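Local atomic coordinates of filamentous hemagglutinin (Bordetella pertussis, PDB entry 1RWR), a protein that serves as a secreted adhesin of the pertussis bacterium, its N-terminal beta-helical domain probably directing export by the two-partner secretion pathway. Residues Tyr159-Ala164 with Ala196-Thr201. Residues are numbered along the deposited sequence; the frame is centred on the assembly and turned at random.
Sequences YFDVVA and ATRRAT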
loop_
_atom_site.group_PDB
_atom_site.type_symbol
_atom_site.label_atom_id
_atom_site.label_comp_id
_atom_site.label_asym_id
_atom_site.label_seq_id
_atom_site.Cartn_x
_atom_site.Cartn_y
_atom_site.Cartn_z
ATOM N N TYR A 159 3.238 6.069 -6.571
ATOM C CA TYR A 159 3.772 4.953 -5.774
ATOM C C TYR A 159 2.649 4.102 -5.234
ATOM O O TYR A 159 1.483 4.550 -5.096
ATOM C CB TYR A 159 4.630 5.418 -4.588
ATOM C CG TYR A 159 3.887 6.314 -3.625
ATOM C CD1 TYR A 159 3.073 5.782 -2.638
ATOM C CD2 TYR A 159 3.967 7.709 -3.720
ATOM C CE1 TYR A 159 2.343 6.586 -1.787
ATOM C CE2 TYR A 159 3.251 8.535 -2.832
ATOM C CZ TYR A 159 2.439 7.957 -1.880
ATOM O OH TYR A 159 1.699 8.737 -1.034
ATOM N N PHE A 160 3.037 2.869 -4.906
ATOM C CA PHE A 160 2.240 1.903 -4.193
ATOM C C PHE A 160 3.077 1.519 -3.000
ATOM O O PHE A 160 4.165 0.929 -3.160
ATOM C CB PHE A 160 1.990 0.667 -5.062
ATOM C CG PHE A 160 1.329 -0.474 -4.329
ATOM C CD1 PHE A 160 0.052 -0.323 -3.826
ATOM C CD2 PHE A 160 1.975 -1.703 -4.170
ATOM C CE1 PHE A 160 -0.593 -1.386 -3.119
ATOM C CE2 PHE A 160 1.375 -2.735 -3.441
ATOM C CZ PHE A 160 0.080 -2.594 -2.950
ATOM N N ASP A 161 2.581 1.825 -1.804
ATOM C CA ASP A 161 3.291 1.576 -0.550
ATOM C C ASP A 161 2.481 0.609 0.271
ATOM O O ASP A 161 1.226 0.733 0.383
ATOM C CB ASP A 161 3.439 2.843 0.290
ATOM C CG ASP A 161 4.505 3.778 -0.200
ATOM O OD1 ASP A 161 5.192 3.493 -1.230
ATOM O OD2 ASP A 161 4.752 4.849 0.448
ATOM N N VAL A 162 3.192 -0.352 0.840
ATOM C CA VAL A 162 2.630 -1.339 1.768
ATOM C C VAL A 162 3.416 -1.190 3.067
ATOM O O VAL A 162 4.640 -1.381 3.084
ATOM C CB VAL A 162 2.790 -2.759 1.267
ATOM C CG1 VAL A 162 2.274 -3.735 2.307
ATOM C CG2 VAL A 162 2.058 -2.984 -0.031
ATOM N N VAL A 163 2.719 -0.800 4.139
ATOM C CA VAL A 163 3.357 -0.413 5.402
ATOM C C VAL A 163 2.685 -1.163 6.556
ATOM O O VAL A 163 1.536 -0.907 6.889
ATOM C CB VAL A 163 3.248 1.127 5.589
ATOM C CG1 VAL A 163 4.029 1.564 6.826
ATOM C CG2 VAL A 163 3.772 1.845 4.341
ATOM N N ALA A 164 3.357 -2.152 7.118
ATOM C CA ALA A 164 2.696 -3.103 8.030
ATOM C C ALA A 164 3.718 -3.695 8.965
ATOM O O ALA A 164 4.936 -3.491 8.785
ATOM C CB ALA A 164 1.999 -4.208 7.246
ATOM N N ALA A 196 3.510 12.137 4.136
ATOM C CA ALA A 196 4.005 13.169 3.209
ATOM C C ALA A 196 5.460 12.950 2.774
ATOM O O ALA A 196 5.799 13.204 1.619
ATOM C CB ALA A 196 3.816 14.615 3.803
ATOM N N THR A 197 6.327 12.478 3.670
ATOM C CA THR A 197 7.757 12.284 3.323
ATOM C C THR A 197 8.123 10.858 2.922
ATOM O O THR A 197 9.238 10.598 2.413
ATOM C CB THR A 197 8.652 12.713 4.471
ATOM O OG1 THR A 197 8.344 11.946 5.645
ATOM C CG2 THR A 197 8.388 14.189 4.840
ATOM N N ARG A 198 7.187 9.940 3.169
ATOM C CA ARG A 198 7.429 8.501 3.013
ATOM C C ARG A 198 8.678 8.028 3.758
ATOM O O ARG A 198 9.471 7.237 3.224
ATOM C CB ARG A 198 7.453 8.133 1.535
ATOM C CG ARG A 198 6.145 8.470 0.879
ATOM C CD ARG A 198 6.083 8.216 -0.580
ATOM N NE ARG A 198 6.282 6.819 -0.953
ATOM C CZ ARG A 198 7.196 6.392 -1.797
ATOM N NH1 ARG A 198 8.084 7.251 -2.345
ATOM N NH2 ARG A 198 7.243 5.110 -2.121
ATOM N N ARG A 199 8.874 8.566 4.970
ATOM C CA ARG A 199 9.970 8.147 5.830
ATOM C C ARG A 199 9.437 7.347 7.015
ATOM O O ARG A 199 8.427 7.714 7.632
ATOM C CB ARG A 199 10.779 9.336 6.358
ATOM C CG ARG A 199 11.392 10.195 5.262
ATOM C CD ARG A 199 12.307 9.482 4.334
ATOM N NE ARG A 199 13.324 8.701 5.029
ATOM C CZ ARG A 199 13.976 7.663 4.512
ATOM N NH1 ARG A 199 13.746 7.254 3.261
ATOM N NH2 ARG A 199 14.882 7.036 5.263
ATOM N N ALA A 200 10.151 6.279 7.333
ATOM C CA ALA A 200 9.849 5.421 8.476
ATOM C C ALA A 200 10.822 5.693 9.604
ATOM O O ALA A 200 12.035 5.692 9.400
ATOM C CB ALA A 200 9.935 3.980 8.091
ATOM N N THR A 201 10.297 5.881 10.799
ATOM C CA THR A 201 11.135 5.952 11.975
ATOM C C THR A 201 10.676 4.887 12.935
ATOM O O THR A 201 9.480 4.809 13.204
ATOM C CB THR A 201 11.063 7.344 12.624
ATOM O OG1 THR A 201 9.736 7.640 13.046
ATOM C CG2 THR A 201 11.330 8.427 11.645
#
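Strand 159-164 and the turn leading into strand 199-202 come nearest at D161 and R198, whose CA atoms are 8.8 Å apart, so side chains alone bridge them. R198 sits in the turn and sends its side chain back to the strand, the chain bending at chi3 (61°), which lays the guanidinium flat over the Y159 ring with its NE/NH2 edge turned to D161. The grip on D161 is side-on and bidentate: R198 NH2 donates to D161 OD1 at 2.8 Å, and R198 NE to D161 OD2 at 2.9 Å. Both bonds are nearly straight, and the carboxylate lies almost in the guanidinium plane, forming a salt bridge. Y159 then takes a flat face of the same group. Its ring and the guanidinium stack 14° from parallel, offset so that R198 NE rides over the ring centre while R198 CD makes a CH-pi contact, 3.8 Å from the Y159 centroid. D161, a buried residue, also has a hydrogen bond between its OD2 and Y193 OH, which probably helps hold the carboxylate. Strand 159-164 belongs to one long parallel sheet of the right-handed beta-helix, between strands 119-125 and 183-188; R198 thus ties the hairpin of strands 191-194 and 199-202, part of an extrahelical antiparallel sheet, onto its outer face.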